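Local coordinates for SusD homolog (Bacteroides ovatus, PDB 4F53), which probably binds mucin O-glycans at the bacterial cell surface, as a SusD-family outer-membrane lipoprotein with a TPR-like helical fold, at residues Ser59-Asp64 against Ala437-Gly442; Thr268-Ala273 against Gly387-Tyr392; Asp276-Ala281 against Glu371-Thr376; Gly304-Ile309 against Lys456-Ala461. All blocks are in the same frame, centred on the assembly; numbering follows the deposited sequence.

From the N terminus, the chain first passes Ser59-Asp64, which waits 373 residues for its partner Ala437-Gly442; contact 1 therefore closes a long loop around most of the helical fold. Within that loop lie contact 2, joining helix 265-273 to the Gly387-Tyr392 loop, and contact 3, itself enclosed by contact 2, joining the turn before helix 279-282 to the end of helix 358-372. Contact 4 pairs Gly304-Ile309 with Lys456-Ala461, so it starts inside the other three loops and ends beyond them, crossing all three. Contacts 2 and 4 meet through Tyr270 and Tyr392, and Ala63 of contact 1 packs on Leu305 of contact 4.

Contact 1 of 4, residues Ser59-Asp64 against Ala437-Gly442; sequences SGYVAD and ANFPNG
A buried junction of helix ends in the TPR-like SusD fold forms this contact: helix 44-58 finishes in a Schellman motif, with Gly60 at positive phi, and Tyr61, just beyond it, enters the turn between helices 423-438 and 442-452. Tyr61 lies with CG beside its backbone N and slides past Phe439, which runs in the opposite direction. Phe439 turns its edge to the Tyr61 face in a T-shaped stack, ring centroids 5.4 Å apart and planes at 81°. Its CD1 is 3.9 Å from Tyr61 CG, and Phe439 CA makes a CH-pi contact 4.0 Å from the Tyr61 centroid. Asn441 C and Gly442 N border the tyrosine edge. A cis peptide before Pro440 shapes this turn, and Pro440 CB covers a face of the Phe439 ring. Ser59 CB approaches Gly442 O at 3.3 Å; glycine suits this place because a beta carbon would collide with Ser59 OG. That hydroxyl bonds back to Ala55 O and Gly56 O in the last turn of helix 44-58. No hydrogen bond joins the two segments, so aromatic and apolar packing carries the contact, while the buried Tyr61 OH is satisfied by Trp435 O and Ser445 OG.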
# COMPACT_ATOMS: atom_id res chain seq x y z
N SER A 59 -5.46 3.52 3.93
CA SER A 59 -4.19 4.27 3.83
C SER A 59 -4.34 5.79 4.04
O SER A 59 -3.34 6.47 4.25
CB SER A 59 -3.55 4.06 2.46
OG SER A 59 -4.44 4.53 1.46
N GLY A 60 -5.55 6.29 3.88
CA GLY A 60 -5.83 7.72 3.96
C GLY A 60 -5.73 8.42 2.62
O GLY A 60 -5.75 9.66 2.58
N TYR A 61 -5.58 7.67 1.51
CA TYR A 61 -5.42 8.28 0.16
C TYR A 61 -6.74 8.52 -0.59
O TYR A 61 -6.83 9.49 -1.34
CB TYR A 61 -4.58 7.38 -0.76
CG TYR A 61 -3.11 7.21 -0.44
CD1 TYR A 61 -2.37 8.26 0.13
CD2 TYR A 61 -2.41 6.07 -0.84
CE1 TYR A 61 -1.01 8.13 0.38
CE2 TYR A 61 -1.05 5.93 -0.56
CZ TYR A 61 -0.35 6.97 0.02
OH TYR A 61 0.99 6.84 0.26
N VAL A 62 -7.72 7.60 -0.45
CA VAL A 62 -8.92 7.65 -1.29
C VAL A 62 -10.17 7.82 -0.48
O VAL A 62 -10.33 7.18 0.55
CB VAL A 62 -9.00 6.35 -2.16
CG1 VAL A 62 -10.24 6.35 -3.06
CG2 VAL A 62 -7.75 6.17 -3.01
N ALA A 63 -11.10 8.62 -1.03
CA ALA A 63 -12.42 8.78 -0.44
C ALA A 63 -13.43 8.28 -1.44
O ALA A 63 -13.54 8.85 -2.53
CB ALA A 63 -12.68 10.23 -0.07
N ASP A 64 -14.15 7.21 -1.11
CA ASP A 64 -15.25 6.68 -1.93
C ASP A 64 -16.27 7.81 -2.15
O ASP A 64 -16.50 8.61 -1.24
CB ASP A 64 -15.87 5.44 -1.28
CG ASP A 64 -14.86 4.33 -0.96
OD1 ASP A 64 -13.96 4.06 -1.82
OD2 ASP A 64 -14.94 3.73 0.17
N ALA A 437 4.89 10.63 -0.89
CA ALA A 437 5.62 10.08 -2.02
C ALA A 437 5.06 8.73 -2.53
O ALA A 437 5.20 8.45 -3.72
CB ALA A 437 7.09 9.91 -1.66
N ASN A 438 4.46 7.91 -1.66
CA ASN A 438 4.01 6.57 -2.04
C ASN A 438 2.62 6.53 -2.62
O ASN A 438 2.19 5.46 -3.06
CB ASN A 438 4.11 5.57 -0.88
CG ASN A 438 5.10 4.47 -1.16
OD1 ASN A 438 5.62 4.35 -2.27
ND2 ASN A 438 5.40 3.65 -0.16
N PHE A 439 1.95 7.67 -2.73
CA PHE A 439 0.67 7.69 -3.43
C PHE A 439 0.88 7.12 -4.87
O PHE A 439 1.89 7.47 -5.48
CB PHE A 439 0.15 9.13 -3.49
CG PHE A 439 -1.12 9.29 -4.31
CD1 PHE A 439 -2.37 9.10 -3.74
CD2 PHE A 439 -1.05 9.62 -5.66
CE1 PHE A 439 -3.54 9.24 -4.50
CE2 PHE A 439 -2.21 9.75 -6.43
CZ PHE A 439 -3.45 9.57 -5.85
N PRO A 440 -0.00 6.26 -5.45
CA PRO A 440 -1.28 5.74 -4.93
C PRO A 440 -1.19 4.33 -4.30
O PRO A 440 -2.18 3.60 -4.28
CB PRO A 440 -2.15 5.72 -6.22
CG PRO A 440 -1.18 5.32 -7.31
CD PRO A 440 0.22 5.79 -6.84
N ASN A 441 -0.01 3.95 -3.78
CA ASN A 441 0.23 2.63 -3.17
C ASN A 441 -0.34 2.55 -1.76
O ASN A 441 0.42 2.55 -0.78
CB ASN A 441 1.74 2.28 -3.17
CG ASN A 441 2.01 0.82 -2.83
OD1 ASN A 441 1.09 0.02 -2.54
ND2 ASN A 441 3.27 0.43 -2.87
N GLY A 442 -1.66 2.43 -1.66
CA GLY A 442 -2.35 2.37 -0.38
C GLY A 442 -2.09 1.15 0.45
O GLY A 442 -2.14 1.22 1.68

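Contact 2 of 4, residues Thr268-Ala273 against Gly387-Tyr392; sequences TCYMNA and GKVEAY
Val389 and Ala273 lie at the heart of the packing between the last turns of helix 265-273 and an irregular loop that follows helix 379-383 in this SusD-like fold. Val389 CG2, anti to its carbonyl carbon, reaches Tyr270 CD1 at 3.6 Å, and the two side chains cross obliquely. Its other methyl, CG1, turns to Cys269 CB. The branched valine thus touches two consecutive helix residues at once. One turn from Cys269, Ala273 sets its small CB against the loop backbone, 3.4 Å from Lys388 O. Beyond it, Gly387 CA makes a CA-H...O contact with Ala273 O at 3.4 Å; any beta carbon at Gly387 would run into that oxygen. At the other end Cys269 SG, beside its own backbone N, rests against Tyr392 CB at 3.7 Å and approaches the tyrosine ring obliquely as a sulfur-aromatic contact.

Farther out, each tyrosine hydroxyl has a partner: Tyr270 OH bonds to Lys456 O, and its ring meets that of Trp435, while Tyr392 OH makes only a weak bond to Gly304 O. Backbone bonding of Tyr392 with Gly408, and a hydrogen bond between Gly387 O and the Thr415 side-chain OG1, tie the loop to neighbouring parts of the chain. No direct hydrogen bond joins the two segments, but a water bridges them: it donates to Cys269 O at 2.7 Å and accepts from Glu390 N at 3.1 Å.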
# COMPACT_ATOMS: atom_id res chain seq x y z
N THR A 268 -5.11 16.23 0.65
CA THR A 268 -5.08 17.64 0.29
C THR A 268 -4.76 18.52 1.54
O THR A 268 -4.13 19.55 1.38
CB THR A 268 -6.35 18.10 -0.47
OG1 THR A 268 -7.50 17.89 0.34
CG2 THR A 268 -6.52 17.37 -1.84
N CYS A 269 -5.12 18.09 2.76
CA CYS A 269 -4.79 18.84 3.98
C CYS A 269 -3.26 18.97 4.16
O CYS A 269 -2.77 20.07 4.39
CB CYS A 269 -5.43 18.20 5.21
SG CYS A 269 -7.17 18.63 5.41
N TYR A 270 -2.52 17.86 4.04
CA TYR A 270 -1.07 17.86 4.17
C TYR A 270 -0.40 18.60 3.02
O TYR A 270 0.48 19.41 3.24
CB TYR A 270 -0.51 16.42 4.21
CG TYR A 270 -0.64 15.75 5.57
CD1 TYR A 270 0.30 15.98 6.57
CD2 TYR A 270 -1.66 14.85 5.82
CE1 TYR A 270 0.19 15.36 7.81
CE2 TYR A 270 -1.77 14.21 7.06
CZ TYR A 270 -0.84 14.47 8.05
OH TYR A 270 -0.90 13.84 9.26
N MSE A 271 -0.84 18.31 1.78
CA MSE A 271 -0.20 18.83 0.58
C MSE A 271 -0.48 20.29 0.35
O MSE A 271 0.42 20.98 -0.11
CB MSE A 271 -0.52 17.95 -0.62
CG MSE A 271 0.11 16.57 -0.45
SE MSE A 271 -0.28 15.41 -1.93
CE MSE A 271 0.93 16.16 -3.17
N ASN A 272 -1.65 20.80 0.79
CA ASN A 272 -1.95 22.24 0.76
C ASN A 272 -1.10 22.97 1.80
O ASN A 272 -0.50 23.96 1.47
CB ASN A 272 -3.45 22.53 0.98
CG ASN A 272 -4.28 22.27 -0.25
OD1 ASN A 272 -3.77 22.24 -1.36
ND2 ASN A 272 -5.56 22.12 -0.10
N ALA A 273 -0.99 22.42 3.04
CA ALA A 273 -0.19 23.02 4.12
C ALA A 273 1.27 23.17 3.71
O ALA A 273 1.92 24.14 4.09
CB ALA A 273 -0.28 22.18 5.37
N GLY A 387 5.25 24.92 6.89
CA GLY A 387 3.79 24.97 6.80
C GLY A 387 3.11 23.97 7.70
O GLY A 387 3.52 22.81 7.79
N LYS A 388 2.11 24.43 8.43
CA LYS A 388 1.41 23.57 9.39
C LYS A 388 0.06 23.15 8.87
O LYS A 388 -0.62 23.95 8.22
CB LYS A 388 1.26 24.30 10.74
CG LYS A 388 2.59 24.56 11.47
CD LYS A 388 3.39 23.31 11.88
CE LYS A 388 4.66 23.68 12.61
NZ LYS A 388 5.62 24.43 11.76
N VAL A 389 -0.32 21.89 9.17
CA VAL A 389 -1.60 21.30 8.75
C VAL A 389 -2.73 21.99 9.46
O VAL A 389 -2.75 22.08 10.68
CB VAL A 389 -1.65 19.76 8.94
CG1 VAL A 389 -3.03 19.20 8.61
CG2 VAL A 389 -0.59 19.08 8.09
N GLU A 390 -3.67 22.51 8.69
CA GLU A 390 -4.85 23.20 9.21
C GLU A 390 -6.06 22.26 9.16
O GLU A 390 -6.00 21.19 8.55
CB GLU A 390 -5.10 24.48 8.39
CG GLU A 390 -4.44 25.68 9.03
CD GLU A 390 -3.57 26.53 8.13
OE1 GLU A 390 -4.06 26.97 7.07
OE2 GLU A 390 -2.42 26.83 8.54
N ALA A 391 -7.14 22.67 9.82
CA ALA A 391 -8.42 21.96 9.89
C ALA A 391 -9.03 21.76 8.49
O ALA A 391 -8.89 22.62 7.63
CB ALA A 391 -9.39 22.75 10.77
N TYR A 392 -9.73 20.66 8.29
CA TYR A 392 -10.42 20.43 7.03
C TYR A 392 -11.78 21.14 7.05
O TYR A 392 -12.62 20.86 7.90
CB TYR A 392 -10.57 18.92 6.75
CG TYR A 392 -11.45 18.61 5.56
CD1 TYR A 392 -11.05 18.95 4.27
CD2 TYR A 392 -12.68 17.98 5.72
CE1 TYR A 392 -11.86 18.69 3.17
CE2 TYR A 392 -13.49 17.69 4.63
CZ TYR A 392 -13.08 18.06 3.35
OH TYR A 392 -13.86 17.72 2.28
O HOH W 1 -3.87 22.24 5.65

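Contact 3 of 4, residues Asp276-Ala281 against Glu371-Thr376; sequences DPRREA and EENGIT
A type I beta turn, Asp276 to Arg279, leads into helix 279-282 and packs against the Schellman motif that ends helix 358-372, joining two helix ends of the TPR-like fold near its surface. Gly374, at positive phi, lets the chain reverse there and brings Ile375 back toward the turn. Ile375 has the largest share of the contact: its CD1 lies 3.5 Å from Arg278 CG, the side chains crossing at about a right angle, and reaches Pro277 CB at 4.2 Å. Asn373 CB meets Ala281 CB at 3.8 Å, where a small residue lets the backbones come close; Asn373 ND2 bonds to Ser369 O.

Arg278 owes its position to Asp276. With its chain bent at chi3 (-73°), it grips the carboxylate side-on: NE donates almost straight to the syn lone pair of OD1, and NH2 makes a salt bridge with OD2. An alanine in place of Arg278 would remove this grip and the methylene surface under Ile375, and would probably leave the carboxylate less firmly oriented and the two helix ends more loosely packed. NH1, the nitrogen not used on Asp276, bonds to Ser369 OG, and NH2 has a second partner in Gln433 OE1. Asp276 OD1 also caps the turn, accepting from Arg278 N at 2.9 Å on its anti lone pair.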
# COMPACT_ATOMS: atom_id res chain seq x y z
N ASP A 276 2.70 21.84 -1.67
CA ASP A 276 3.37 20.77 -2.39
C ASP A 276 3.17 20.87 -3.91
O ASP A 276 2.03 20.81 -4.39
CB ASP A 276 2.89 19.43 -1.84
CG ASP A 276 3.87 18.29 -2.02
OD1 ASP A 276 4.38 18.12 -3.14
OD2 ASP A 276 4.09 17.55 -1.04
N PRO A 277 4.28 20.97 -4.68
CA PRO A 277 4.16 20.97 -6.16
C PRO A 277 3.77 19.61 -6.74
O PRO A 277 3.48 19.53 -7.93
CB PRO A 277 5.55 21.42 -6.65
CG PRO A 277 6.46 21.09 -5.57
CD PRO A 277 5.69 21.09 -4.25
N ARG A 278 3.71 18.55 -5.93
CA ARG A 278 3.24 17.23 -6.41
C ARG A 278 1.73 17.22 -6.50
O ARG A 278 1.19 16.27 -7.02
CB ARG A 278 3.74 16.07 -5.54
CG ARG A 278 5.24 15.85 -5.65
CD ARG A 278 5.71 14.96 -4.55
NE ARG A 278 5.70 15.65 -3.27
CZ ARG A 278 6.29 15.19 -2.18
NH1 ARG A 278 6.94 14.04 -2.22
NH2 ARG A 278 6.25 15.88 -1.05
N ARG A 279 1.05 18.29 -6.03
CA ARG A 279 -0.42 18.37 -6.14
C ARG A 279 -0.84 18.29 -7.59
O ARG A 279 -1.68 17.44 -7.92
CB ARG A 279 -1.00 19.64 -5.50
CG ARG A 279 -1.10 19.50 -3.98
CD ARG A 279 -1.47 20.83 -3.32
NE ARG A 279 -0.51 21.87 -3.69
CZ ARG A 279 -0.64 23.16 -3.37
NH1 ARG A 279 -1.71 23.58 -2.70
NH2 ARG A 279 0.28 24.04 -3.74
N GLU A 280 -0.19 19.10 -8.46
CA GLU A 280 -0.44 19.13 -9.90
C GLU A 280 -0.01 17.81 -10.54
O GLU A 280 -0.58 17.44 -11.56
CB GLU A 280 0.21 20.36 -10.59
CG GLU A 280 1.74 20.39 -10.58
CD GLU A 280 2.48 21.72 -10.44
OE1 GLU A 280 1.98 22.74 -10.97
OE2 GLU A 280 3.60 21.72 -9.87
N ALA A 281 0.92 17.05 -9.94
CA ALA A 281 1.28 15.78 -10.57
C ALA A 281 0.27 14.68 -10.23
O ALA A 281 0.06 13.77 -11.03
CB ALA A 281 2.68 15.36 -10.18
N GLU A 371 11.48 14.02 -8.63
CA GLU A 371 11.97 13.46 -9.89
C GLU A 371 10.98 12.44 -10.47
O GLU A 371 10.71 12.46 -11.66
CB GLU A 371 13.34 12.81 -9.66
CG GLU A 371 14.06 12.43 -10.94
CD GLU A 371 15.47 11.90 -10.74
OE1 GLU A 371 15.99 11.97 -9.60
OE2 GLU A 371 16.05 11.41 -11.74
N GLU A 372 10.43 11.55 -9.63
CA GLU A 372 9.45 10.54 -10.05
C GLU A 372 8.19 11.21 -10.65
O GLU A 372 7.51 10.61 -11.46
CB GLU A 372 9.01 9.69 -8.83
CG GLU A 372 10.01 8.64 -8.38
CD GLU A 372 9.87 8.08 -6.97
OE1 GLU A 372 9.00 8.53 -6.18
OE2 GLU A 372 10.68 7.19 -6.64
N ASN A 373 7.88 12.44 -10.20
CA ASN A 373 6.67 13.15 -10.59
C ASN A 373 6.94 14.27 -11.57
O ASN A 373 6.06 15.09 -11.82
CB ASN A 373 5.95 13.65 -9.33
CG ASN A 373 5.31 12.50 -8.57
OD1 ASN A 373 4.37 11.87 -9.03
ND2 ASN A 373 5.87 12.12 -7.44
N GLY A 374 8.15 14.25 -12.17
CA GLY A 374 8.58 15.19 -13.19
C GLY A 374 8.74 16.62 -12.73
O GLY A 374 8.70 17.52 -13.55
N ILE A 375 8.95 16.85 -11.41
CA ILE A 375 9.12 18.21 -10.90
C ILE A 375 10.61 18.56 -10.97
O ILE A 375 11.43 17.94 -10.31
CB ILE A 375 8.50 18.38 -9.50
CG1 ILE A 375 7.01 18.01 -9.56
CG2 ILE A 375 8.70 19.82 -8.99
CD1 ILE A 375 6.49 17.71 -8.35
N THR A 376 10.94 19.54 -11.79
CA THR A 376 12.32 19.94 -12.08
C THR A 376 12.81 21.14 -11.24
O THR A 376 14.02 21.37 -11.19
CB THR A 376 12.46 20.22 -13.57
OG1 THR A 376 11.41 21.11 -13.97
CG2 THR A 376 12.39 18.93 -14.41

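Contact 4 of 4, residues Gly304-Ile309 against Lys456-Ala461; sequences GLRRGI and KLMPMA. With GOL (glycerol), chain F.
Arg306 NH2 donates to Pro459 O at 2.9 Å with an N-H...O angle of 165°; the carbonyl oxygen lies in the guanidinium plane, although the nitrogen stands above the carbonyl plane. A water ties the same group down, accepting from Arg306 NE while donating to Arg307 O and Pro459 O. Arg307 O also accepts from Ala461 N at 3.2 Å, on a lone pair in the carbonyl plane, so the backbones are joined directly. Arg307, bent at chi3, sends NH2 in a weak bond to Met458 O (2.9 Å), while its NE is held in a salt bridge by Asp266, whose other oxygen takes Met458 N.

Around these bonds lies the packing. The flat Arg306 guanidinium has Ala461 CA over one face and the Met458 selenium over the opposite face, both offset toward the rim. An alanine in place of Arg306 would lose the bond to Pro459 O and the filling between these residues, and would probably loosen the water bridge. Selenomethionine Met460 brings its CE within 3.5 Å of Arg307 NH1. Gly308 has positive phi, and a beta carbon there would strike Met460 CB; its O lies 3.4 Å from the small Ala461 CB.

A glycerol, probably from the crystallisation liquor, accepts from Arg307 NH1 through O3 at 3.1 Å. The whole is a pairing of two irregular loops of the SusD-like fold, arginine side chains bonding to backbone carbonyls where no regular strand or helix pairs them.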
# COMPACT_ATOMS: atom_id res chain seq x y z
N GLY A 304 -9.97 17.45 -1.20
CA GLY A 304 -10.45 16.08 -1.24
C GLY A 304 -11.78 15.91 -0.55
O GLY A 304 -12.34 16.85 0.01
N LEU A 305 -12.28 14.69 -0.60
CA LEU A 305 -13.54 14.34 0.05
C LEU A 305 -13.23 13.57 1.36
O LEU A 305 -12.22 12.87 1.45
CB LEU A 305 -14.35 13.49 -0.95
CG LEU A 305 -15.74 13.01 -0.56
CD1 LEU A 305 -16.72 14.17 -0.43
CD2 LEU A 305 -16.24 12.02 -1.58
N ARG A 306 -14.08 13.74 2.37
CA ARG A 306 -13.92 13.05 3.64
C ARG A 306 -14.06 11.53 3.43
O ARG A 306 -14.97 11.08 2.72
CB ARG A 306 -14.97 13.57 4.64
CG ARG A 306 -14.84 13.02 6.07
CD ARG A 306 -13.66 13.63 6.82
NE ARG A 306 -13.50 13.00 8.13
CZ ARG A 306 -14.07 13.43 9.24
NH1 ARG A 306 -14.83 14.53 9.23
NH2 ARG A 306 -13.90 12.77 10.38
N ARG A 307 -13.12 10.76 4.01
CA ARG A 307 -13.18 9.29 3.95
C ARG A 307 -14.18 8.80 4.99
O ARG A 307 -14.32 9.42 6.04
CB ARG A 307 -11.81 8.65 4.20
CG ARG A 307 -10.74 8.96 3.17
CD ARG A 307 -9.39 8.38 3.59
NE ARG A 307 -8.94 9.03 4.83
CZ ARG A 307 -8.86 8.45 6.01
NH1 ARG A 307 -9.06 7.14 6.12
NH2 ARG A 307 -8.54 9.15 7.08
N GLY A 308 -14.85 7.68 4.70
CA GLY A 308 -15.79 7.08 5.64
C GLY A 308 -17.16 7.71 5.70
O GLY A 308 -17.84 7.57 6.72
N ILE A 309 -17.59 8.40 4.64
CA ILE A 309 -18.97 8.94 4.58
C ILE A 309 -19.89 7.72 4.36
O ILE A 309 -19.59 6.88 3.51
CB ILE A 309 -19.14 10.03 3.48
CG1 ILE A 309 -18.27 11.28 3.77
CG2 ILE A 309 -20.64 10.39 3.31
CD1 ILE A 309 -18.12 12.26 2.57
N LYS A 456 -0.73 11.11 10.81
CA LYS A 456 -1.98 11.24 11.56
C LYS A 456 -3.12 11.43 10.53
O LYS A 456 -2.95 12.20 9.58
CB LYS A 456 -1.94 12.41 12.58
CG LYS A 456 -0.82 12.33 13.61
CD LYS A 456 -0.78 11.03 14.44
CE LYS A 456 -1.95 10.81 15.38
NZ LYS A 456 -1.98 11.80 16.49
N LEU A 457 -4.17 10.65 10.64
CA LEU A 457 -5.31 10.71 9.73
C LEU A 457 -6.58 11.09 10.49
O LEU A 457 -6.65 10.92 11.72
CB LEU A 457 -5.54 9.34 9.03
CG LEU A 457 -4.43 8.79 8.11
CD1 LEU A 457 -4.75 7.36 7.72
CD2 LEU A 457 -4.25 9.69 6.88
N MSE A 458 -7.58 11.60 9.77
CA MSE A 458 -8.87 11.89 10.38
C MSE A 458 -9.60 10.56 10.61
O MSE A 458 -9.42 9.64 9.81
CB MSE A 458 -9.70 12.82 9.49
CG MSE A 458 -9.38 14.27 9.74
SE MSE A 458 -10.33 15.49 8.56
CE MSE A 458 -9.34 15.19 6.92
N PRO A 459 -10.41 10.40 11.66
CA PRO A 459 -11.18 9.16 11.76
C PRO A 459 -12.26 9.13 10.66
O PRO A 459 -12.62 10.19 10.10
CB PRO A 459 -11.79 9.25 13.16
CG PRO A 459 -11.95 10.71 13.40
CD PRO A 459 -10.78 11.36 12.74
N MSE A 460 -12.78 7.94 10.35
CA MSE A 460 -13.87 7.78 9.39
C MSE A 460 -15.08 8.59 9.83
O MSE A 460 -15.38 8.60 11.01
CB MSE A 460 -14.24 6.29 9.22
CG MSE A 460 -13.09 5.47 8.68
SE MSE A 460 -12.41 6.06 6.96
CE MSE A 460 -11.24 4.48 6.60
N ALA A 461 -15.74 9.31 8.88
CA ALA A 461 -16.91 10.15 9.19
C ALA A 461 -18.04 9.35 9.88
O ALA A 461 -18.67 9.84 10.82
CB ALA A 461 -17.44 10.78 7.91
C1 GOL F . -8.12 7.15 12.57
O1 GOL F . -7.73 8.52 12.79
C2 GOL F . -7.71 6.62 11.22
O2 GOL F . -7.06 5.36 11.38
C3 GOL F . -8.89 6.45 10.29
O3 GOL F . -8.44 6.19 8.96
O HOH W 2 -12.14 10.54 7.22